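PDB 6QIX: P43 from Trichuris muris, which is the major secreted protein of this whipworm, tethers to matrix and inhibits interleukin-13 function. Local coordinates for residues K256-F260 / W316-Y321; L201-L205 / I237-C241; C22-W28 / C92-E98; C342-Y347 / C356-C362; F132-D136 / K266-G270. All coordinates share one frame. Numbering follows the deposited sequence.

Interaction 1. Residues K256-F260 / W316-Y321; sequences KDGCF and WKRDGY
Residues 256-260 form an irregular loop that packs across helix 315-325, on the side formed by Trp-316, Gly-320 and Tyr-321, with Gly-258 facing Trp-316 (CA-CA 6.1 Å) and Phe-260 facing Gly-320 (5.7 Å). The loop opens with a type II beta turn, closed by a hydrogen bond from Cys-259 N to Lys-256 O at 2.9 Å. The CA-to-CB bond of Lys-256 points away, and its NZ hydrogen-bonds to Asp-187 O. Asp-257 (chi1 t) brings OD1 to 3.5 Å from Trp-316 CZ2, and a water joins this carboxylate (2.8 Å from OD1) to Trp-316 NE1 (2.7 Å from the water). Gly-258, with phi/psi near 86/0, takes the turn position that disfavours a side chain; its CA sits 3.4 Å above the centroid of the Trp-316 five-membered ring, a CH-pi contact. Trp-316, with chi1 p and chi2 -96°, sets its indole flat against the turn. Cys-259 points away to its disulfide with Cys-188. Phe-260 (chi1 t) then lays its ring over Gly-320, whose CA is 3.5 Å from the ring centroid; a CB on Gly-320 would clash. The edge of the Phe-260 ring meets the face of Tyr-321 in a T-shaped pair, centroids 5.3 Å apart and planes at 71°. No direct hydrogen bond crosses, so the fit rests on aromatic faces against glycines, with a single water-mediated polar link.

Interaction 2. Residues L201-L205 / I237-C241; sequences LWFPL and IPEKC
The indole of Trp-202 is the apolar centre, received by the bend of 237-241. Both segments are irregular; Trp-202 CA lies 6.6 Å from Lys-240 CA, and Phe-203 CA 7.1 Å from Ile-237 CA. With chi1 t and chi2 near -129°, the indole offers one face to Lys-240, whose CA stands 3.7 Å from the centroid of the six-membered ring (CH-pi) and whose CG is 3.6 Å from Trp-202 CG: a long aliphatic chain can lie on an aromatic face. Cys-241 SG approaches Trp-202 CH2 at 4.0 Å, an oblique sulfur-aromatic contact. Ile-237 (m, t) places CG2 4.0 Å from Trp-202 CE2 and CD1 4.0 Å from Phe-203 CB. The peptide before Pro-204 is cis, and Pro-204 CD touches Ile-237 CD1 at 3.9 Å. At the polar edge Trp-202 NE1 donates to Pro-238 O at 2.9 Å, satisfying the one polar atom of the indole. Through this tryptophan the contact joins the loop before helix 205-216 to the loop before strand 246-252, beside a disulfide. Pro-204 is the N-cap residue of helix 205-216, where Phe-203 touches Ile-208; Leu-201 pairs by backbone with Phe-246 of strand 246-252, and Cys-241 is tied to Cys-281 of strand 281-284.

Interaction 3. Residues C22-W28 / C92-E98; sequences CPDFGDW and CYPLDGE
A disulfide and two aromatic side chains bind the first modelled residues, 22-28, to the approach and start of strand 95-101, at the surface of the protein. The segments run in similar directions, 26° apart, without a hydrogen bond between them; CA-CA distances widen from 5.8 Å at Cys-22/Cys-92 to 7.7 Å at Phe-25/Asp-96 and 8.8 Å at Trp-28/Gly-97. The bond Cys-22 SG to Cys-92 SG (2.1 Å, chi3 -87°) joins two m rotamers. Phe-25, also m, bridges the widening gap: its CE1 is 3.5 Å from Pro-94 O, and Asp-96 CB lies 3.6 Å from the ring centroid over its face (CH-pi). Trp-28 (chi1 m) reaches Asp-96 O with CZ3 at 3.6 Å and Glu-98 OE2 with CZ2 at 3.8 Å. The acids serve strand 79-85, which pairs antiparallel with 95-101: Asp-96 bridges to Arg-84 and Glu-98 to Arg-82. Arg-82 also makes a cation-pi contact with Trp-28, a tryptophan-arginine layering, on the pair 79-85/95-101, that resembles the Trp-Arg stack of thrombospondin type 1 repeats.

Interaction 4. Residues C342-Y347 / C356-C362; sequences CCCHPY and CVVKEYC
Side chains and backbone together hold 342-347 to 356-362 where the chain doubles back. Cys-343 (m) and Cys-356 (m) close a disulfide, SG-SG 2.1 Å, chi3 -91°. The peptide before Pro-346 is cis, and Pro-346 O accepts from Lys-359 N at 2.9 Å, while Tyr-347 and Val-358 form an antiparallel non-hydrogen-bonded pair, CA-CA 4.4 Å, with diverging side chains. Tyr-347 (chi1 m, chi2 -96°) nevertheless places CE1 3.5 Å from CG2 of Val-358 (chi1 t). His-345 (chi1 t, chi2 78°) presents its ring edge to Lys-359, whose nearly extended chain (m, t, t, t) carries NZ to 2.8 Å from His-345 ND1, donating to it; a neutral ring suits this, with NE2 bonded to Lys-127 O. Cys-362 SG packs 3.7 Å from Pro-346 CB. Cystines link this buried contact, built round the hairpin of strands 347-349 and 356-358, to its surroundings: Cys-342 to Cys-333 of strand 331-336, Cys-344 to Cys-244 just before strand 246-252, and Cys-362 to Cys-131 just after helix 126-129.

Interaction 5. Residues F132-D136 / K266-G270; sequences FTRPD and KKSCG
Pro-135 lays its pyrrolidine ring over the backbone of Ser-268 to Gly-270: its CB is 3.4 Å from Ser-268 O, and its CG is 3.8 Å from Gly-270 N. The rigid ring fits because Gly-270 lacks a side chain; an ideal CB there would come within a tight 3.1 Å of Pro-135 CG. The loop 132-136 meets the end of strand 262-268 in register Thr-133/Lys-267 (CA-CA 4.8 Å) and Arg-134/Ser-268 (5.4 Å). One direct hydrogen bond joins them, Ser-268 N to Thr-133 O at 2.9 Å and 163°, beside a CA-H...O contact from Lys-267 CA to the same Thr-133 O (3.5 Å). Thr-133 takes chi1 p, which lets OG1 bond to Gln-130 O while its methyl CG2 lies 3.3 Å from Lys-266 O. Arg-134 points away and pairs with Asp-136 (NE to OD1 3.1 Å) and with Glu-367 of the C-terminal tail. Lys-267 spans outward, its CE 3.7 Å from Pro-135 O; a water 3.0 Å from NZ also reaches Pro-135 O, weakly. Lys-267 further makes a cation-pi contact with Trp-197, and Cys-269 is disulfide-bonded to Cys-200. Since Lys-267 pairs by backbone with Arg-247 of strand 246-252, the bond from Ser-268 leaves the opposite edge of its strand: a loop has docked on the outer edge of a two-stranded antiparallel hairpin, joining the N-terminal half of the protein to its C-terminal half.

How the interactions relate
Along the chain interaction 3 closes first; interaction 5 then opens, with interaction 2 nested inside its loop and interaction 1 crossing it, and interaction 4 comes last. The disulfides Cys-22 to Cys-92 and Cys-188 to Cys-259 are similarly spaced, consistent with two related halves, so that interactions 3 and 1 probably occupy equivalent ends of their hairpins, centres 33 Å apart. Interaction 1 lies in the loop joining strands 246-252 and 262-268, and interaction 5 at the far end of 262-268, centres 26 Å apart. Interactions 4 and 5 touch, centres 11 Å apart, where Tyr-347 OH packs 3.4 Å from Pro-135 CD. Together with Cys-131 to Cys-362, they connect the halves into one compact protein.

Interaction 1. Residues K256-F260 / W316-Y321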
# COMPACT_ATOMS: atom_id res chain seq x y z
N LYS A 256 -0.33 15.45 16.95
CA LYS A 256 -1.61 16.05 17.27
C LYS A 256 -2.63 14.92 17.29
O LYS A 256 -2.59 14.05 16.43
CB LYS A 256 -2.03 17.13 16.26
CG LYS A 256 -3.18 18.01 16.80
CD LYS A 256 -3.60 19.06 15.79
CE LYS A 256 -4.85 19.80 16.26
NZ LYS A 256 -5.10 20.99 15.40
N ASP A 257 -3.53 14.93 18.28
CA ASP A 257 -4.47 13.83 18.33
C ASP A 257 -5.25 13.74 17.02
O ASP A 257 -5.67 14.75 16.46
CB ASP A 257 -5.44 14.00 19.50
CG ASP A 257 -6.35 12.78 19.68
OD1 ASP A 257 -5.82 11.65 19.72
OD2 ASP A 257 -7.59 12.97 19.77
N GLY A 258 -5.42 12.50 16.54
CA GLY A 258 -6.13 12.25 15.30
C GLY A 258 -5.25 12.33 14.08
O GLY A 258 -5.73 12.10 12.96
N CYS A 259 -3.96 12.63 14.26
CA CYS A 259 -3.07 12.91 13.13
C CYS A 259 -1.79 12.11 13.29
O CYS A 259 -0.99 12.41 14.18
CB CYS A 259 -2.72 14.41 13.08
SG CYS A 259 -4.12 15.57 13.02
N PHE A 260 -1.55 11.18 12.37
CA PHE A 260 -0.31 10.44 12.49
C PHE A 260 0.82 11.30 11.92
O PHE A 260 0.65 11.89 10.86
CB PHE A 260 -0.39 9.11 11.70
CG PHE A 260 0.69 8.16 12.02
CD1 PHE A 260 0.63 7.39 13.17
CD2 PHE A 260 1.77 8.01 11.16
CE1 PHE A 260 1.62 6.49 13.46
CE2 PHE A 260 2.80 7.14 11.46
CZ PHE A 260 2.71 6.36 12.61
N TRP A 316 -6.54 5.85 13.58
CA TRP A 316 -5.62 6.72 12.83
C TRP A 316 -4.16 6.38 13.13
O TRP A 316 -3.27 6.52 12.27
CB TRP A 316 -5.90 8.20 13.13
CG TRP A 316 -5.76 8.61 14.59
CD1 TRP A 316 -6.77 8.72 15.54
CD2 TRP A 316 -4.54 8.97 15.25
NE1 TRP A 316 -6.23 9.08 16.75
CE2 TRP A 316 -4.87 9.25 16.60
CE3 TRP A 316 -3.19 9.07 14.83
CZ2 TRP A 316 -3.90 9.63 17.54
CZ3 TRP A 316 -2.24 9.44 15.74
CH2 TRP A 316 -2.60 9.73 17.12
N LYS A 317 -3.91 5.91 14.35
CA LYS A 317 -2.57 5.54 14.74
C LYS A 317 -2.22 4.15 14.21
O LYS A 317 -1.12 3.95 13.66
CB LYS A 317 -2.43 5.62 16.25
CG LYS A 317 -1.02 5.33 16.74
CD LYS A 317 -0.90 5.35 18.24
CE LYS A 317 -1.30 6.67 18.83
NZ LYS A 317 -0.50 6.99 20.04
N ARG A 318 -3.15 3.18 14.36
CA ARG A 318 -2.95 1.87 13.74
C ARG A 318 -2.67 2.00 12.24
O ARG A 318 -1.75 1.36 11.70
CB ARG A 318 -4.21 1.02 13.98
CG ARG A 318 -4.13 -0.44 13.53
CD ARG A 318 -4.59 -0.66 12.03
NE ARG A 318 -5.85 0.02 11.76
CZ ARG A 318 -7.05 -0.40 12.16
NH1 ARG A 318 -7.16 -1.52 12.85
NH2 ARG A 318 -8.12 0.33 11.92
N ASP A 319 -3.47 2.80 11.54
CA ASP A 319 -3.31 2.95 10.09
C ASP A 319 -1.96 3.57 9.76
O ASP A 319 -1.27 3.15 8.79
CB ASP A 319 -4.45 3.82 9.54
CG ASP A 319 -5.81 3.11 9.55
OD1 ASP A 319 -5.78 1.85 9.68
OD2 ASP A 319 -6.88 3.79 9.40
N GLY A 320 -1.54 4.55 10.54
CA GLY A 320 -0.27 5.18 10.25
C GLY A 320 0.90 4.22 10.35
O GLY A 320 1.76 4.22 9.50
N TYR A 321 0.94 3.40 11.42
CA TYR A 321 1.96 2.39 11.53
C TYR A 321 1.82 1.37 10.41
O TYR A 321 2.83 0.93 9.81
CB TYR A 321 1.89 1.68 12.88
CG TYR A 321 2.56 2.39 14.03
CD1 TYR A 321 3.93 2.63 14.04
CD2 TYR A 321 1.81 2.83 15.12
CE1 TYR A 321 4.53 3.28 15.10
CE2 TYR A 321 2.41 3.49 16.19
CZ TYR A 321 3.76 3.70 16.18
OH TYR A 321 4.36 4.35 17.24
O HOH W 1 -7.61 9.53 19.07

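Interaction 2. Residues L201-L205 / I237-C241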
# COMPACT_ATOMS: atom_id res chain seq x y z
N LEU A 201 18.28 0.40 1.51
CA LEU A 201 18.24 -0.25 2.81
C LEU A 201 18.19 -1.76 2.66
O LEU A 201 17.69 -2.29 1.66
CB LEU A 201 17.03 0.21 3.61
CG LEU A 201 16.87 1.75 3.73
CD1 LEU A 201 15.66 2.08 4.57
CD2 LEU A 201 18.13 2.34 4.34
N TRP A 202 18.72 -2.45 3.65
CA TRP A 202 18.79 -3.91 3.55
C TRP A 202 18.67 -4.55 4.93
O TRP A 202 18.93 -3.92 5.96
CB TRP A 202 20.11 -4.31 2.90
CG TRP A 202 20.24 -5.72 2.42
CD1 TRP A 202 21.26 -6.58 2.71
CD2 TRP A 202 19.33 -6.44 1.59
NE1 TRP A 202 21.06 -7.78 2.06
CE2 TRP A 202 19.86 -7.74 1.41
CE3 TRP A 202 18.11 -6.11 0.99
CZ2 TRP A 202 19.20 -8.72 0.65
CZ3 TRP A 202 17.45 -7.08 0.23
CH2 TRP A 202 18.03 -8.38 0.05
N PHE A 203 18.32 -5.82 4.92
CA PHE A 203 18.27 -6.63 6.12
C PHE A 203 19.63 -6.72 6.79
O PHE A 203 20.67 -6.54 6.15
CB PHE A 203 17.79 -8.05 5.75
CG PHE A 203 16.43 -8.06 5.12
CD1 PHE A 203 15.28 -7.95 5.89
CD2 PHE A 203 16.29 -8.15 3.76
CE1 PHE A 203 14.01 -7.96 5.30
CE2 PHE A 203 15.02 -8.17 3.16
CZ PHE A 203 13.89 -8.03 3.94
N PRO A 204 19.67 -7.05 8.08
CA PRO A 204 18.53 -7.43 8.94
C PRO A 204 17.49 -6.33 9.20
O PRO A 204 17.73 -5.13 9.03
CB PRO A 204 19.22 -7.82 10.27
CG PRO A 204 20.53 -7.16 10.23
CD PRO A 204 20.94 -7.11 8.79
N LEU A 205 16.31 -6.78 9.62
CA LEU A 205 15.22 -5.84 9.87
C LEU A 205 15.60 -4.75 10.87
O LEU A 205 15.22 -3.58 10.70
CB LEU A 205 14.00 -6.60 10.37
CG LEU A 205 12.75 -5.81 10.70
CD1 LEU A 205 12.19 -5.16 9.44
CD2 LEU A 205 11.75 -6.80 11.33
N ILE A 237 21.95 -13.82 5.05
CA ILE A 237 21.42 -12.71 4.27
C ILE A 237 22.38 -12.47 3.11
O ILE A 237 23.52 -12.04 3.34
CB ILE A 237 21.26 -11.46 5.14
CG1 ILE A 237 20.36 -11.77 6.34
CG2 ILE A 237 20.72 -10.34 4.31
CD1 ILE A 237 20.32 -10.66 7.38
N PRO A 238 21.97 -12.73 1.85
CA PRO A 238 22.86 -12.46 0.72
C PRO A 238 23.00 -10.97 0.46
O PRO A 238 22.33 -10.17 1.10
CB PRO A 238 22.17 -13.16 -0.45
CG PRO A 238 20.73 -13.08 -0.13
CD PRO A 238 20.64 -13.20 1.40
N GLU A 239 23.85 -10.60 -0.50
CA GLU A 239 23.89 -9.23 -0.96
C GLU A 239 22.51 -8.79 -1.49
O GLU A 239 21.71 -9.61 -1.99
CB GLU A 239 24.93 -9.04 -2.05
CG GLU A 239 26.34 -9.44 -1.67
CD GLU A 239 27.26 -9.30 -2.84
OE1 GLU A 239 28.26 -8.53 -2.73
OE2 GLU A 239 26.96 -9.95 -3.88
N LYS A 240 22.29 -7.48 -1.44
CA LYS A 240 21.08 -6.85 -1.94
C LYS A 240 20.69 -7.44 -3.29
O LYS A 240 21.52 -7.54 -4.19
CB LYS A 240 21.29 -5.33 -2.08
CG LYS A 240 21.40 -4.63 -0.76
CD LYS A 240 21.76 -3.10 -0.99
CE LYS A 240 23.22 -2.94 -1.30
NZ LYS A 240 24.03 -2.83 -0.03
N CYS A 241 19.43 -7.86 -3.40
CA CYS A 241 19.00 -8.59 -4.57
C CYS A 241 17.48 -8.55 -4.70
O CYS A 241 16.77 -8.17 -3.76
CB CYS A 241 19.45 -10.06 -4.50
SG CYS A 241 18.85 -10.85 -2.95

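Interaction 3. Residues C22-W28 / C92-E98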
# COMPACT_ATOMS: atom_id res chain seq x y z
N CYS A 22 4.10 22.06 -19.30
CA CYS A 22 3.22 21.08 -19.93
C CYS A 22 1.97 21.75 -20.50
O CYS A 22 1.55 22.78 -20.01
CB CYS A 22 2.78 20.01 -18.92
SG CYS A 22 4.07 18.97 -18.25
N PRO A 23 1.38 21.14 -21.53
CA PRO A 23 0.07 21.63 -22.00
C PRO A 23 -1.02 21.34 -20.97
O PRO A 23 -0.92 20.42 -20.16
CB PRO A 23 -0.15 20.84 -23.30
CG PRO A 23 0.68 19.61 -23.15
CD PRO A 23 1.87 20.01 -22.33
N ASP A 24 -2.07 22.15 -21.02
CA ASP A 24 -3.18 21.93 -20.10
C ASP A 24 -4.07 20.79 -20.59
O ASP A 24 -4.01 20.38 -21.76
CB ASP A 24 -3.99 23.22 -19.92
CG ASP A 24 -3.12 24.43 -19.66
OD1 ASP A 24 -3.01 24.87 -18.50
OD2 ASP A 24 -2.54 24.95 -20.63
N PHE A 25 -4.89 20.27 -19.69
CA PHE A 25 -5.74 19.13 -20.01
C PHE A 25 -6.90 19.57 -20.90
O PHE A 25 -7.28 20.75 -20.94
CB PHE A 25 -6.27 18.48 -18.73
CG PHE A 25 -5.20 17.78 -17.92
CD1 PHE A 25 -4.85 16.47 -18.18
CD2 PHE A 25 -4.53 18.46 -16.89
CE1 PHE A 25 -3.86 15.85 -17.46
CE2 PHE A 25 -3.57 17.83 -16.15
CZ PHE A 25 -3.22 16.54 -16.44
N GLY A 26 -7.45 18.60 -21.65
CA GLY A 26 -8.63 18.78 -22.47
C GLY A 26 -9.93 18.80 -21.71
O GLY A 26 -11.02 18.97 -22.26
N ASP A 27 -9.83 18.61 -20.41
CA ASP A 27 -10.97 18.67 -19.51
C ASP A 27 -12.18 17.82 -19.90
O ASP A 27 -12.15 17.01 -20.83
CB ASP A 27 -11.38 20.13 -19.30
CG ASP A 27 -10.25 20.98 -18.75
OD1 ASP A 27 -9.15 20.95 -19.35
OD2 ASP A 27 -10.47 21.66 -17.73
N TRP A 28 -13.26 18.04 -19.17
CA TRP A 28 -13.88 16.94 -18.46
C TRP A 28 -14.79 16.08 -19.32
O TRP A 28 -15.69 16.59 -19.99
CB TRP A 28 -14.63 17.51 -17.27
CG TRP A 28 -13.74 18.27 -16.32
CD1 TRP A 28 -13.69 19.62 -16.16
CD2 TRP A 28 -12.76 17.72 -15.42
NE1 TRP A 28 -12.76 19.94 -15.20
CE2 TRP A 28 -12.18 18.80 -14.73
CE3 TRP A 28 -12.33 16.42 -15.12
CZ2 TRP A 28 -11.19 18.62 -13.76
CZ3 TRP A 28 -11.34 16.25 -14.15
CH2 TRP A 28 -10.78 17.34 -13.49
N CYS A 92 4.91 15.22 -18.06
CA CYS A 92 3.50 15.59 -18.16
C CYS A 92 2.63 14.34 -18.10
O CYS A 92 2.43 13.65 -19.10
CB CYS A 92 3.23 16.38 -19.45
SG CYS A 92 4.43 17.65 -19.78
N TYR A 93 2.13 14.06 -16.90
CA TYR A 93 1.24 12.92 -16.69
C TYR A 93 -0.02 13.10 -17.53
O TYR A 93 -0.58 14.20 -17.58
CB TYR A 93 0.89 12.83 -15.20
CG TYR A 93 0.16 11.60 -14.79
CD1 TYR A 93 0.81 10.38 -14.74
CD2 TYR A 93 -1.19 11.66 -14.45
CE1 TYR A 93 0.13 9.24 -14.37
CE2 TYR A 93 -1.87 10.52 -14.06
CZ TYR A 93 -1.21 9.32 -14.02
OH TYR A 93 -1.88 8.19 -13.65
N PRO A 94 -0.50 12.05 -18.19
CA PRO A 94 -1.57 12.25 -19.19
C PRO A 94 -2.97 12.43 -18.63
O PRO A 94 -3.84 12.91 -19.37
CB PRO A 94 -1.50 10.97 -20.04
CG PRO A 94 -0.90 9.94 -19.14
CD PRO A 94 0.07 10.69 -18.25
N LEU A 95 -3.23 12.08 -17.37
CA LEU A 95 -4.58 12.04 -16.85
C LEU A 95 -4.75 12.95 -15.64
O LEU A 95 -3.80 13.25 -14.91
CB LEU A 95 -4.98 10.60 -16.46
CG LEU A 95 -4.87 9.59 -17.59
CD1 LEU A 95 -5.28 8.20 -17.07
CD2 LEU A 95 -5.73 10.01 -18.80
N ASP A 96 -6.01 13.32 -15.39
CA ASP A 96 -6.33 14.14 -14.23
C ASP A 96 -7.77 13.87 -13.81
O ASP A 96 -8.69 13.89 -14.64
CB ASP A 96 -6.13 15.63 -14.54
CG ASP A 96 -6.20 16.48 -13.29
OD1 ASP A 96 -5.46 16.18 -12.34
OD2 ASP A 96 -7.03 17.42 -13.25
N GLY A 97 -7.97 13.61 -12.51
CA GLY A 97 -9.26 13.20 -12.01
C GLY A 97 -9.88 14.10 -10.95
O GLY A 97 -9.21 14.92 -10.32
N GLU A 98 -11.19 13.96 -10.77
CA GLU A 98 -11.94 14.64 -9.72
C GLU A 98 -12.90 13.65 -9.08
O GLU A 98 -13.48 12.81 -9.78
CB GLU A 98 -12.71 15.83 -10.29
CG GLU A 98 -12.51 17.09 -9.52
CD GLU A 98 -12.97 18.30 -10.29
OE1 GLU A 98 -13.99 18.18 -11.00
OE2 GLU A 98 -12.29 19.35 -10.19

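Interaction 4. Residues C342-Y347 / C356-C362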
# COMPACT_ATOMS: atom_id res chain seq x y z
N CYS A 342 14.08 -15.80 -5.39
CA CYS A 342 13.08 -14.91 -4.82
C CYS A 342 13.19 -13.49 -5.37
O CYS A 342 14.29 -12.98 -5.58
CB CYS A 342 13.20 -14.83 -3.29
SG CYS A 342 13.15 -16.47 -2.48
N CYS A 343 12.03 -12.87 -5.52
CA CYS A 343 11.91 -11.46 -5.90
C CYS A 343 10.87 -10.76 -5.03
O CYS A 343 9.92 -11.38 -4.53
CB CYS A 343 11.45 -11.31 -7.38
SG CYS A 343 12.37 -12.26 -8.60
N CYS A 344 10.99 -9.45 -4.88
CA CYS A 344 10.01 -8.73 -4.04
C CYS A 344 9.03 -7.89 -4.85
O CYS A 344 9.35 -7.31 -5.89
CB CYS A 344 10.70 -7.83 -3.01
SG CYS A 344 11.58 -8.76 -1.73
N HIS A 345 7.81 -7.84 -4.36
CA HIS A 345 6.75 -7.04 -4.94
C HIS A 345 7.27 -5.63 -5.24
O HIS A 345 7.87 -5.00 -4.35
CB HIS A 345 5.58 -7.00 -3.93
CG HIS A 345 4.37 -6.30 -4.45
ND1 HIS A 345 3.50 -6.92 -5.33
CD2 HIS A 345 3.91 -5.04 -4.29
CE1 HIS A 345 2.52 -6.08 -5.63
NE2 HIS A 345 2.76 -4.93 -5.02
N PRO A 346 6.97 -5.07 -6.42
CA PRO A 346 6.01 -5.55 -7.44
C PRO A 346 6.59 -6.50 -8.49
O PRO A 346 6.01 -6.71 -9.56
CB PRO A 346 5.55 -4.26 -8.11
CG PRO A 346 6.78 -3.39 -8.05
CD PRO A 346 7.41 -3.69 -6.68
N TYR A 347 7.73 -7.11 -8.18
CA TYR A 347 8.36 -8.11 -9.04
C TYR A 347 8.07 -9.53 -8.55
O TYR A 347 7.71 -9.75 -7.40
CB TYR A 347 9.87 -7.88 -9.09
CG TYR A 347 10.27 -6.53 -9.67
CD1 TYR A 347 10.63 -6.42 -11.02
CD2 TYR A 347 10.28 -5.37 -8.89
CE1 TYR A 347 11.03 -5.19 -11.56
CE2 TYR A 347 10.65 -4.16 -9.42
CZ TYR A 347 11.01 -4.08 -10.76
OH TYR A 347 11.37 -2.85 -11.28
N CYS A 356 13.94 -11.62 -12.42
CA CYS A 356 12.78 -10.96 -11.83
C CYS A 356 12.04 -10.15 -12.89
O CYS A 356 12.66 -9.40 -13.67
CB CYS A 356 13.19 -10.04 -10.68
SG CYS A 356 13.91 -10.91 -9.24
N VAL A 357 10.71 -10.28 -12.89
CA VAL A 357 9.85 -9.61 -13.86
C VAL A 357 8.71 -8.93 -13.12
O VAL A 357 8.34 -9.33 -12.02
CB VAL A 357 9.28 -10.59 -14.90
CG1 VAL A 357 10.38 -11.22 -15.68
CG2 VAL A 357 8.44 -11.68 -14.24
N VAL A 358 8.17 -7.86 -13.74
CA VAL A 358 7.10 -7.10 -13.09
C VAL A 358 5.82 -7.92 -13.14
O VAL A 358 5.52 -8.56 -14.16
CB VAL A 358 6.90 -5.73 -13.76
CG1 VAL A 358 5.75 -4.98 -13.11
CG2 VAL A 358 8.18 -4.93 -13.66
N LYS A 359 5.10 -7.96 -12.03
CA LYS A 359 3.80 -8.62 -12.02
C LYS A 359 2.85 -7.99 -13.05
O LYS A 359 2.86 -6.77 -13.28
CB LYS A 359 3.20 -8.53 -10.63
CG LYS A 359 3.87 -9.42 -9.59
CD LYS A 359 3.13 -9.30 -8.23
CE LYS A 359 3.95 -9.93 -7.09
NZ LYS A 359 3.30 -9.67 -5.72
N GLU A 360 2.02 -8.83 -13.69
CA GLU A 360 1.29 -8.37 -14.86
C GLU A 360 0.38 -7.20 -14.53
O GLU A 360 0.27 -6.24 -15.31
CB GLU A 360 0.47 -9.50 -15.48
CG GLU A 360 -0.14 -9.09 -16.80
CD GLU A 360 0.86 -8.97 -17.94
OE1 GLU A 360 2.03 -9.46 -17.82
OE2 GLU A 360 0.47 -8.41 -19.00
N TYR A 361 -0.30 -7.24 -13.37
CA TYR A 361 -1.25 -6.18 -13.08
C TYR A 361 -0.55 -4.88 -12.70
O TYR A 361 -1.22 -3.85 -12.63
CB TYR A 361 -2.25 -6.59 -11.98
CG TYR A 361 -1.65 -6.87 -10.62
CD1 TYR A 361 -1.39 -5.85 -9.71
CD2 TYR A 361 -1.36 -8.17 -10.24
CE1 TYR A 361 -0.84 -6.13 -8.49
CE2 TYR A 361 -0.83 -8.45 -9.02
CZ TYR A 361 -0.56 -7.43 -8.16
OH TYR A 361 -0.03 -7.73 -6.92
N CYS A 362 0.76 -4.91 -12.49
CA CYS A 362 1.51 -3.69 -12.17
C CYS A 362 2.13 -3.02 -13.39
O CYS A 362 2.63 -1.90 -13.26
CB CYS A 362 2.66 -3.96 -11.19
SG CYS A 362 2.15 -4.14 -9.50

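Interaction 5. Residues F132-D136 / K266-G270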
# COMPACT_ATOMS: atom_id res chain seq x y z
N PHE A 132 4.00 1.35 -8.71
CA PHE A 132 4.70 2.49 -9.29
C PHE A 132 5.85 2.95 -8.41
O PHE A 132 6.21 4.13 -8.41
CB PHE A 132 3.69 3.60 -9.59
CG PHE A 132 2.52 3.09 -10.41
CD1 PHE A 132 2.70 2.74 -11.74
CD2 PHE A 132 1.27 2.87 -9.83
CE1 PHE A 132 1.67 2.23 -12.49
CE2 PHE A 132 0.23 2.38 -10.59
CZ PHE A 132 0.44 2.06 -11.93
N THR A 133 6.46 2.02 -7.68
CA THR A 133 7.64 2.26 -6.85
C THR A 133 8.87 1.57 -7.41
O THR A 133 9.85 1.37 -6.69
CB THR A 133 7.41 1.81 -5.40
OG1 THR A 133 7.09 0.41 -5.37
CG2 THR A 133 6.30 2.58 -4.72
N ARG A 134 8.83 1.19 -8.70
CA ARG A 134 9.99 0.56 -9.31
C ARG A 134 11.14 1.55 -9.49
O ARG A 134 10.92 2.78 -9.59
CB ARG A 134 9.64 -0.03 -10.67
CG ARG A 134 8.56 -1.06 -10.61
CD ARG A 134 7.76 -1.07 -11.95
NE ARG A 134 8.62 -1.21 -13.13
CZ ARG A 134 8.15 -1.35 -14.38
NH1 ARG A 134 6.83 -1.40 -14.58
NH2 ARG A 134 8.97 -1.42 -15.42
N PRO A 135 12.38 1.05 -9.57
CA PRO A 135 13.50 1.96 -9.76
C PRO A 135 13.37 2.73 -11.04
O PRO A 135 13.90 3.85 -11.15
CB PRO A 135 14.73 1.04 -9.77
CG PRO A 135 14.23 -0.27 -10.11
CD PRO A 135 12.84 -0.35 -9.50
N ASP A 136 12.68 2.15 -12.03
CA ASP A 136 12.56 2.76 -13.34
C ASP A 136 11.21 3.44 -13.54
O ASP A 136 10.90 3.85 -14.66
CB ASP A 136 12.84 1.72 -14.46
CG ASP A 136 11.96 0.46 -14.38
OD1 ASP A 136 11.27 0.29 -13.37
OD2 ASP A 136 11.97 -0.37 -15.34
N LYS A 266 8.34 4.68 -0.73
CA LYS A 266 9.38 3.70 -1.03
C LYS A 266 9.72 3.71 -2.50
O LYS A 266 8.91 4.06 -3.36
CB LYS A 266 8.89 2.34 -0.55
CG LYS A 266 9.40 1.19 -1.15
CD LYS A 266 8.61 -0.08 -0.76
CE LYS A 266 9.61 -1.26 -0.95
NZ LYS A 266 9.06 -2.50 -0.46
N LYS A 267 10.97 3.33 -2.77
CA LYS A 267 11.44 3.15 -4.14
C LYS A 267 12.41 1.98 -4.14
O LYS A 267 13.48 2.07 -3.52
CB LYS A 267 12.08 4.45 -4.66
CG LYS A 267 12.60 4.36 -6.11
CD LYS A 267 12.93 5.77 -6.66
CE LYS A 267 13.54 5.69 -7.99
NZ LYS A 267 15.00 5.66 -7.92
N SER A 268 12.07 0.91 -4.88
CA SER A 268 12.92 -0.27 -4.91
C SER A 268 14.25 0.04 -5.61
O SER A 268 14.35 0.95 -6.44
CB SER A 268 12.25 -1.41 -5.68
OG SER A 268 11.01 -1.67 -5.09
N CYS A 269 15.26 -0.75 -5.27
CA CYS A 269 16.56 -0.59 -5.90
C CYS A 269 16.78 -1.67 -6.93
O CYS A 269 16.55 -2.85 -6.64
CB CYS A 269 17.68 -0.64 -4.86
SG CYS A 269 17.57 0.83 -3.75
N GLY A 270 17.26 -1.27 -8.09
CA GLY A 270 17.64 -2.22 -9.14
C GLY A 270 19.08 -2.10 -9.60
O GLY A 270 19.96 -1.61 -8.86
O HOH W 2 15.99 6.44 -10.67